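Local coordinates for restriction endonuclease (Mycobacterium sp., PDB 4F0Q), which cleaves DNA as a tetrameric endonuclease that depends on cytosine methylation, with an N-terminal domain that probably recognises the modified base and a C-terminal nuclease domain, at residues L136-H142 and A182-L187; L42-V46 and T163-A167; H298-L303 and S436-Y441. The contacts are given in a common frame with arbitrary orientation. Residues are numbered along the deposited sequence.

Contact 1: L136-H142 and A182-L187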
loop_
_atom_site.group_PDB
_atom_site.type_symbol
_atom_site.label_atom_id
_atom_site.label_comp_id
_atom_site.label_asym_id
_atom_site.label_seq_id
_atom_site.Cartn_x
_atom_site.Cartn_y
_atom_site.Cartn_z
ATOM N N LEU A 136 -24.275 17.298 16.731
ATOM C CA LEU A 136 -23.245 17.302 17.767
ATOM C C LEU A 136 -23.718 16.537 18.999
ATOM O O LEU A 136 -22.983 15.710 19.558
ATOM C CB LEU A 136 -22.863 18.736 18.143
ATOM C CG LEU A 136 -22.013 19.506 17.128
ATOM C CD1 LEU A 136 -21.933 20.980 17.493
ATOM C CD2 LEU A 136 -20.621 18.905 17.036
ATOM N N GLU A 137 -24.953 16.815 19.413
ATOM C CA GLU A 137 -25.559 16.125 20.547
ATOM C C GLU A 137 -25.634 14.621 20.302
ATOM O O GLU A 137 -25.524 13.825 21.235
ATOM C CB GLU A 137 -26.950 16.687 20.842
ATOM C CG GLU A 137 -26.936 18.065 21.485
ATOM C CD GLU A 137 -28.325 18.646 21.660
ATOM O OE1 GLU A 137 -29.264 18.160 20.994
ATOM O OE2 GLU A 137 -28.481 19.587 22.467
ATOM N N ALA A 138 -25.817 14.238 19.042
ATOM C CA ALA A 138 -25.798 12.830 18.666
ATOM C C ALA A 138 -24.370 12.299 18.645
ATOM O O ALA A 138 -24.115 11.171 19.059
ATOM C CB ALA A 138 -26.456 12.632 17.313
ATOM N N ALA A 139 -23.444 13.125 18.165
ATOM C CA ALA A 139 -22.038 12.745 18.056
ATOM C C ALA A 139 -21.452 12.424 19.422
ATOM O O ALA A 139 -20.580 11.564 19.548
ATOM C CB ALA A 139 -21.239 13.849 17.384
ATOM N N ARG A 140 -21.938 13.124 20.442
ATOM C CA ARG A 140 -21.536 12.851 21.818
ATOM C C ARG A 140 -21.838 11.404 22.222
ATOM O O ARG A 140 -21.082 10.789 22.975
ATOM C CB ARG A 140 -22.232 13.829 22.771
ATOM C CG ARG A 140 -22.101 13.489 24.248
ATOM C CD ARG A 140 -20.654 13.504 24.713
ATOM N NE ARG A 140 -20.548 13.140 26.123
ATOM C CZ ARG A 140 -20.401 11.895 26.565
ATOM N NH1 ARG A 140 -20.330 10.886 25.708
ATOM N NH2 ARG A 140 -20.319 11.659 27.867
ATOM N N LEU A 141 -22.936 10.861 21.704
ATOM C CA LEU A 141 -23.387 9.527 22.095
ATOM C C LEU A 141 -22.950 8.424 21.130
ATOM O O LEU A 141 -22.850 7.260 21.516
ATOM C CB LEU A 141 -24.908 9.510 22.268
ATOM C CG LEU A 141 -25.448 10.351 23.424
ATOM C CD1 LEU A 141 -26.966 10.307 23.459
ATOM C CD2 LEU A 141 -24.864 9.877 24.747
ATOM N N HIS A 142 -22.691 8.792 19.880
ATOM C CA HIS A 142 -22.202 7.836 18.893
ATOM C C HIS A 142 -20.733 7.520 19.143
ATOM O O HIS A 142 -20.181 6.576 18.578
ATOM C CB HIS A 142 -22.411 8.363 17.473
ATOM C CG HIS A 142 -23.818 8.224 16.982
ATOM N ND1 HIS A 142 -24.161 7.400 15.933
ATOM C CD2 HIS A 142 -24.970 8.796 17.404
ATOM C CE1 HIS A 142 -25.464 7.475 15.724
ATOM N NE2 HIS A 142 -25.978 8.315 16.604
ATOM N N ALA A 182 -27.591 4.810 10.206
ATOM C CA ALA A 182 -26.172 5.148 10.184
ATOM C C ALA A 182 -25.604 5.521 11.551
ATOM O O ALA A 182 -26.311 6.036 12.418
ATOM C CB ALA A 182 -25.915 6.266 9.180
ATOM N N ILE A 183 -24.315 5.248 11.726
ATOM C CA ILE A 183 -23.576 5.679 12.905
ATOM C C ILE A 183 -22.650 6.819 12.503
ATOM O O ILE A 183 -22.007 6.758 11.457
ATOM C CB ILE A 183 -22.711 4.539 13.475
ATOM C CG1 ILE A 183 -23.552 3.284 13.701
ATOM C CG2 ILE A 183 -22.030 4.970 14.765
ATOM C CD1 ILE A 183 -22.766 2.122 14.259
ATOM N N ILE A 184 -22.586 7.860 13.325
ATOM C CA ILE A 184 -21.637 8.936 13.083
ATOM C C ILE A 184 -20.223 8.429 13.338
ATOM O O ILE A 184 -19.769 8.364 14.482
ATOM C CB ILE A 184 -21.920 10.165 13.971
ATOM C CG1 ILE A 184 -23.327 10.698 13.704
ATOM C CG2 ILE A 184 -20.888 11.255 13.720
ATOM C CD1 ILE A 184 -23.663 11.948 14.483
ATOM N N GLU A 185 -19.535 8.054 12.265
ATOM C CA GLU A 185 -18.178 7.538 12.378
ATOM C C GLU A 185 -17.187 8.673 12.594
ATOM O O GLU A 185 -16.230 8.537 13.359
ATOM C CB GLU A 185 -17.794 6.730 11.139
ATOM C CG GLU A 185 -16.415 6.098 11.228
ATOM C CD GLU A 185 -16.041 5.333 9.976
ATOM O OE1 GLU A 185 -16.627 5.611 8.909
ATOM O OE2 GLU A 185 -15.164 4.447 10.062
ATOM N N ARG A 186 -17.415 9.794 11.921
ATOM C CA ARG A 186 -16.550 10.955 12.105
ATOM C C ARG A 186 -17.322 12.264 11.953
ATOM O O ARG A 186 -18.285 12.341 11.197
ATOM C CB ARG A 186 -15.365 10.904 11.136
ATOM C CG ARG A 186 -14.239 11.870 11.476
ATOM C CD ARG A 186 -12.974 11.564 10.688
ATOM N NE ARG A 186 -13.159 11.743 9.252
ATOM C CZ ARG A 186 -12.177 11.670 8.359
ATOM N NH1 ARG A 186 -10.935 11.428 8.755
ATOM N NH2 ARG A 186 -12.435 11.845 7.069
ATOM N N LEU A 187 -16.903 13.284 12.694
ATOM C CA LEU A 187 -17.496 14.612 12.585
ATOM C C LEU A 187 -16.387 15.653 12.643
ATOM O O LEU A 187 -15.710 15.791 13.660
ATOM C CB LEU A 187 -18.516 14.846 13.704
ATOM C CG LEU A 187 -19.439 16.067 13.590
ATOM C CD1 LEU A 187 -20.772 15.785 14.264
ATOM C CD2 LEU A 187 -18.804 17.316 14.190
HETATM O O HOH W 1 -19.176 10.628 16.720
#
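A single water joins helix to strand: water 1 donates to Ala139 O at 3.3 Å and to Ile184 O at 3.2 Å, both long. It sits where 136-142, on helix 130-142, crosses 182-187, on strand 175-193, almost at right angles, at -88° with 8.2 Å between the segment axes. The backbones come closest at His142 and Ile184, whose CA atoms are 5.9 Å apart. Here Ile184 CG1 lies over one face of the imidazole, 4.2 Å from its centroid and 15° off the normal, a CH-pi contact. The ring edge meets Ile183 CG2, 3.4 Å from His142 ND1, and a hydrogen bond from NE2 to Pro154 O fixes the far side of the ring. Toward the N-terminal end of the helical segment, small residues let the strand in close: Ile184 CD1 packs 4.0 Å from Ala138 CB and 4.2 Å from Ala139 CB, while Leu187 CD1 reaches Ala139 CB at 3.7 Å. Leu136 CD2 closes the row on Leu187 CD2, also at 3.7 Å. Between Ile184 and Leu187, Glu185 and Arg186 both face Asp207 in a classic beta bulge, so the two apolar residues can both point at the helix although three apart. Ile184 and Leu187 thus turn aliphatic side chains to the helix, while Glu185 and Arg186 carry charge into salt bridges with Arg260 and Asp207 of the same chain and Arg313 of a second subunit; Leu136 and Leu187 also meet His189 of that subunit, extending the apolar packing into the interface.

Contact 2: L42-V46 and T163-A167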
loop_
_atom_site.group_PDB
_atom_site.type_symbol
_atom_site.label_atom_id
_atom_site.label_comp_id
_atom_site.label_asym_id
_atom_site.label_seq_id
_atom_site.Cartn_x
_atom_site.Cartn_y
_atom_site.Cartn_z
ATOM N N LEU A 42 -49.907 4.836 -0.086
ATOM C CA LEU A 42 -50.365 6.126 -0.590
ATOM C C LEU A 42 -49.791 6.424 -1.972
ATOM O O LEU A 42 -48.573 6.419 -2.161
ATOM C CB LEU A 42 -49.992 7.241 0.390
ATOM C CG LEU A 42 -50.461 8.653 0.038
ATOM C CD1 LEU A 42 -51.974 8.693 -0.100
ATOM C CD2 LEU A 42 -49.988 9.648 1.087
ATOM N N ASP A 43 -50.679 6.686 -2.928
ATOM C CA ASP A 43 -50.296 6.978 -4.310
ATOM C C ASP A 43 -49.420 5.890 -4.929
ATOM O O ASP A 43 -48.458 6.182 -5.639
ATOM C CB ASP A 43 -49.608 8.343 -4.415
ATOM C CG ASP A 43 -50.576 9.498 -4.248
ATOM O OD1 ASP A 43 -51.756 9.346 -4.630
ATOM O OD2 ASP A 43 -50.159 10.559 -3.737
ATOM N N GLY A 44 -49.761 4.635 -4.651
ATOM C CA GLY A 44 -49.052 3.505 -5.223
ATOM C C GLY A 44 -47.798 3.126 -4.460
ATOM O O GLY A 44 -47.109 2.170 -4.819
ATOM N N PHE A 45 -47.498 3.876 -3.406
ATOM C CA PHE A 45 -46.307 3.624 -2.603
ATOM C C PHE A 45 -46.630 3.589 -1.115
ATOM O O PHE A 45 -47.679 4.070 -0.686
ATOM C CB PHE A 45 -45.235 4.680 -2.885
ATOM C CG PHE A 45 -44.655 4.599 -4.268
ATOM C CD1 PHE A 45 -45.275 5.229 -5.335
ATOM C CD2 PHE A 45 -43.488 3.892 -4.502
ATOM C CE1 PHE A 45 -44.743 5.154 -6.608
ATOM C CE2 PHE A 45 -42.951 3.814 -5.773
ATOM C CZ PHE A 45 -43.580 4.447 -6.826
ATOM N N VAL A 46 -45.724 3.013 -0.332
ATOM C CA VAL A 46 -45.894 2.933 1.111
ATOM C C VAL A 46 -45.886 4.322 1.739
ATOM O O VAL A 46 -44.968 5.112 1.514
ATOM C CB VAL A 46 -44.789 2.078 1.761
ATOM C CG1 VAL A 46 -44.914 2.105 3.278
ATOM C CG2 VAL A 46 -44.849 0.651 1.239
ATOM N N THR A 163 -36.533 10.196 -7.697
ATOM C CA THR A 163 -37.587 10.132 -8.700
ATOM C C THR A 163 -38.060 8.696 -8.886
ATOM O O THR A 163 -37.269 7.811 -9.213
ATOM C CB THR A 163 -37.111 10.686 -10.056
ATOM O OG1 THR A 163 -36.815 12.082 -9.927
ATOM C CG2 THR A 163 -38.186 10.500 -11.116
ATOM N N VAL A 164 -39.351 8.468 -8.671
ATOM C CA VAL A 164 -39.919 7.134 -8.809
ATOM C C VAL A 164 -40.615 6.975 -10.155
ATOM O O VAL A 164 -40.581 7.876 -10.993
ATOM C CB VAL A 164 -40.923 6.823 -7.681
ATOM C CG1 VAL A 164 -40.230 6.865 -6.329
ATOM C CG2 VAL A 164 -42.086 7.800 -7.723
ATOM N N HIS A 165 -41.243 5.822 -10.359
ATOM C CA HIS A 165 -41.983 5.566 -11.588
ATOM C C HIS A 165 -43.342 4.935 -11.303
ATOM O O HIS A 165 -43.439 3.949 -10.574
ATOM C CB HIS A 165 -41.171 4.683 -12.540
ATOM C CG HIS A 165 -39.966 5.362 -13.114
ATOM N ND1 HIS A 165 -40.032 6.190 -14.214
ATOM C CD2 HIS A 165 -38.665 5.334 -12.743
ATOM C CE1 HIS A 165 -38.824 6.644 -14.495
ATOM N NE2 HIS A 165 -37.975 6.141 -13.617
ATOM N N ARG A 166 -44.388 5.517 -11.880
ATOM C CA ARG A 166 -45.740 5.000 -11.716
ATOM C C ARG A 166 -46.482 5.022 -13.047
ATOM O O ARG A 166 -46.538 6.056 -13.717
ATOM C CB ARG A 166 -46.505 5.820 -10.676
ATOM C CG ARG A 166 -47.862 5.241 -10.304
ATOM C CD ARG A 166 -48.614 6.163 -9.358
ATOM N NE ARG A 166 -49.839 5.550 -8.852
ATOM C CZ ARG A 166 -50.725 6.173 -8.082
ATOM N NH1 ARG A 166 -50.530 7.438 -7.729
ATOM N NH2 ARG A 166 -51.810 5.534 -7.667
ATOM N N ALA A 167 -47.040 3.873 -13.421
ATOM C CA ALA A 167 -47.794 3.720 -14.668
ATOM C C ALA A 167 -46.973 4.049 -15.915
ATOM O O ALA A 167 -47.513 4.508 -16.920
ATOM C CB ALA A 167 -49.082 4.544 -14.631
#
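Leu42 to Phe45 form a type I' beta turn, with Asp43 and Gly44 at its corners in positive-phi conformations (55/41° and 84/-1°). Two backbone hydrogen bonds close this hairpin with a two-residue loop. One runs from Phe45 N to Leu42 O at 3.0 Å; the other, from Leu42 N to Phe45 O, is very short at 2.4 Å. Opposite it, 164-166 is extended strand. No backbone hydrogen bond links the two segments, and their nearest CA atoms, those of Gly44 and Arg166, are 7.4 Å apart, so side chains bridge the gap. Arg166, with every chi angle near 180°, reaches straight across to the turn. One face of its guanidinium lies against the Asp43-Gly44 peptide, with NH2 3.8 Å from Gly44 N; NH1 makes a long salt bridge of 3.8 Å with Asp43 OD1. The other carboxylate oxygen of Asp43, OD2, is held by Arg30. Phe45 spans the gap from the other side: its CZ touches Val164 CB at 3.7 Å, and its ring edge faces His165 O, 3.8 Å from CZ. The ring also packs edge-to-face with His175. The contact lies at the surface, where strand 156-166 of the large sheet nears its end. Strand 28-30 pairs in parallel with 45-47, and its Glu28 touches both Phe45 and Val164; Val164 pairs through its backbone with Val171, in the hairpin of strands 156-166 and 169-171.

Contact 3: H298-L303 and S436-Y441; sequences HAFELL and STVDEY
This is a helix-helix crossing in the PD-(D/E)XK-family nuclease domain: the 298-303 and 436-440 segment axes cross at 115°, 8.1 Å apart, with the CA atoms of Ala299 and Thr437 5.0 Å from each other. Segment 298-303 is alpha-helical throughout; 436-441 is the end of a helix, with Tyr441 outside it. Arg306, further along the first helix, holds Glu440 in a salt bridge and hydrogen-bonds Ser436. His298 (chi1 m) donates from ND1 to Glu301 OE1 at 2.8 Å, one turn on, and sets its CB 3.5 Å from Tyr441 CD1; its side chain is about 7 Å from the bound magnesium. Ala299 is the small residue at the crossing. Its O lies 3.5 Å from CB of Thr437 (chi1 p), its CB 4.2 Å from Val438 CG2, and its N over the Tyr441 ring face, 4.0 Å from CG; Tyr441 takes chi1 p (77°). Phe300 points away, and Glu301 extends beside the metal-binding Asp334. Leu302 (t, p) reaches the end of the second helix, its CD2 3.6 Å from Thr437 O, from Glu440 C and from Tyr441 N. Leu303 (t, p) closes the contact, its CB 3.7 Å from Thr437 CG2.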
loop_
_atom_site.group_PDB
_atom_site.type_symbol
_atom_site.label_atom_id
_atom_site.label_comp_id
_atom_site.label_asym_id
_atom_site.label_seq_id
_atom_site.Cartn_x
_atom_site.Cartn_y
_atom_site.Cartn_z
ATOM N N HIS A 298 2.943 18.569 -19.138
ATOM C CA HIS A 298 3.557 18.526 -17.816
ATOM C C HIS A 298 2.850 19.422 -16.798
ATOM O O HIS A 298 2.900 19.167 -15.592
ATOM C CB HIS A 298 5.046 18.857 -17.917
ATOM C CG HIS A 298 5.783 17.992 -18.891
ATOM N ND1 HIS A 298 6.317 16.769 -18.544
ATOM C CD2 HIS A 298 6.058 18.163 -20.206
ATOM C CE1 HIS A 298 6.897 16.229 -19.601
ATOM N NE2 HIS A 298 6.753 17.054 -20.622
ATOM N N ALA A 299 2.190 20.468 -17.285
ATOM C CA ALA A 299 1.339 21.283 -16.430
ATOM C C ALA A 299 0.172 20.423 -15.962
ATOM O O ALA A 299 -0.256 20.497 -14.805
ATOM C CB ALA A 299 0.837 22.502 -17.184
ATOM N N PHE A 300 -0.329 19.594 -16.873
ATOM C CA PHE A 300 -1.371 18.637 -16.539
ATOM C C PHE A 300 -0.825 17.573 -15.600
ATOM O O PHE A 300 -1.568 17.006 -14.806
ATOM C CB PHE A 300 -1.946 17.986 -17.798
ATOM C CG PHE A 300 -3.043 16.998 -17.516
ATOM C CD1 PHE A 300 -4.321 17.434 -17.210
ATOM C CD2 PHE A 300 -2.794 15.636 -17.555
ATOM C CE1 PHE A 300 -5.334 16.528 -16.947
ATOM C CE2 PHE A 300 -3.802 14.726 -17.292
ATOM C CZ PHE A 300 -5.074 15.173 -16.989
ATOM N N GLU A 301 0.473 17.301 -15.695
ATOM C CA GLU A 301 1.116 16.385 -14.757
ATOM C C GLU A 301 1.129 16.967 -13.340
ATOM O O GLU A 301 0.848 16.263 -12.367
ATOM C CB GLU A 301 2.536 16.038 -15.216
ATOM C CG GLU A 301 2.588 15.229 -16.503
ATOM C CD GLU A 301 4.005 14.955 -16.969
ATOM O OE1 GLU A 301 4.945 15.560 -16.412
ATOM O OE2 GLU A 301 4.180 14.131 -17.892
ATOM N N LEU A 302 1.447 18.254 -13.233
ATOM C CA LEU A 302 1.434 18.939 -11.939
ATOM C C LEU A 302 0.022 18.981 -11.356
ATOM O O LEU A 302 -0.196 18.663 -10.172
ATOM C CB LEU A 302 1.987 20.359 -12.078
ATOM C CG LEU A 302 2.084 21.175 -10.787
ATOM C CD1 LEU A 302 2.980 20.475 -9.776
ATOM C CD2 LEU A 302 2.590 22.580 -11.072
ATOM N N LEU A 303 -0.933 19.376 -12.195
ATOM C CA LEU A 303 -2.337 19.389 -11.800
ATOM C C LEU A 303 -2.774 18.011 -11.322
ATOM O O LEU A 303 -3.497 17.890 -10.339
ATOM C CB LEU A 303 -3.230 19.836 -12.958
ATOM C CG LEU A 303 -4.731 19.755 -12.663
ATOM C CD1 LEU A 303 -5.128 20.760 -11.593
ATOM C CD2 LEU A 303 -5.559 19.947 -13.922
ATOM N N SER A 436 -1.380 28.501 -12.240
ATOM C CA SER A 436 -0.439 27.997 -11.248
ATOM C C SER A 436 0.293 26.773 -11.792
ATOM O O SER A 436 1.521 26.682 -11.708
ATOM C CB SER A 436 -1.159 27.646 -9.946
ATOM O OG SER A 436 -0.270 27.062 -9.013
ATOM N N THR A 437 -0.467 25.842 -12.362
ATOM C CA THR A 437 0.112 24.622 -12.923
ATOM C C THR A 437 1.041 24.916 -14.099
ATOM O O THR A 437 2.072 24.261 -14.263
ATOM C CB THR A 437 -0.972 23.620 -13.373
ATOM O OG1 THR A 437 -1.776 24.207 -14.405
ATOM C CG2 THR A 437 -1.858 23.228 -12.198
ATOM N N VAL A 438 0.672 25.899 -14.916
ATOM C CA VAL A 438 1.500 26.281 -16.058
ATOM C C VAL A 438 2.803 26.942 -15.609
ATOM O O VAL A 438 3.868 26.694 -16.177
ATOM C CB VAL A 438 0.740 27.226 -17.015
ATOM C CG1 VAL A 438 1.668 27.775 -18.089
ATOM C CG2 VAL A 438 -0.429 26.502 -17.648
ATOM N N ASP A 439 2.716 27.772 -14.575
ATOM C CA ASP A 439 3.868 28.547 -14.123
ATOM C C ASP A 439 4.809 27.780 -13.198
ATOM O O ASP A 439 5.980 28.140 -13.067
ATOM C CB ASP A 439 3.409 29.831 -13.428
ATOM C CG ASP A 439 2.680 30.773 -14.361
ATOM O OD1 ASP A 439 3.037 30.824 -15.556
ATOM O OD2 ASP A 439 1.746 31.462 -13.899
ATOM N N GLU A 440 4.311 26.730 -12.554
ATOM C CA GLU A 440 5.095 26.074 -11.512
ATOM C C GLU A 440 5.483 24.618 -11.782
ATOM O O GLU A 440 6.018 23.951 -10.897
ATOM C CB GLU A 440 4.370 26.178 -10.165
ATOM C CG GLU A 440 4.049 27.604 -9.744
ATOM C CD GLU A 440 3.346 27.672 -8.403
ATOM O OE1 GLU A 440 3.248 26.626 -7.728
ATOM O OE2 GLU A 440 2.890 28.772 -8.024
ATOM N N TYR A 441 5.234 24.122 -12.989
ATOM C CA TYR A 441 5.524 22.716 -13.277
ATOM C C TYR A 441 7.015 22.439 -13.475
ATOM O O TYR A 441 7.497 21.351 -13.160
ATOM C CB TYR A 441 4.699 22.195 -14.463
ATOM C CG TYR A 441 5.191 22.614 -15.833
ATOM C CD1 TYR A 441 6.141 21.862 -16.515
ATOM C CD2 TYR A 441 4.684 23.747 -16.457
ATOM C CE1 TYR A 441 6.585 22.236 -17.769
ATOM C CE2 TYR A 441 5.123 24.130 -17.712
ATOM C CZ TYR A 441 6.073 23.370 -18.363
ATOM O OH TYR A 441 6.513 23.743 -19.612
#

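In the fold
Contacts 1 and 2 share the large mixed sheet of the N-terminal half, through the neighbouring strands 175-193 and 156-166, yet their centres are 33 Å apart. Contact 1 is fully buried, and aliphatic packing, a histidine face and one water suit that place; contact 2 lies at the surface, where an extended arginine and a long salt bridge join an aromatic contact. Contact 3 belongs to the nuclease half, on the opposite side of the chain's centre from contact 2 and about 51 Å from it between centres. Partly buried, it joins two helices by apolar packing, with the His298 side chain about 7 Å from the magnesium ion. A second subunit reaches contact 1 broadly and contact 3 only at Glu440, but none touches contact 2.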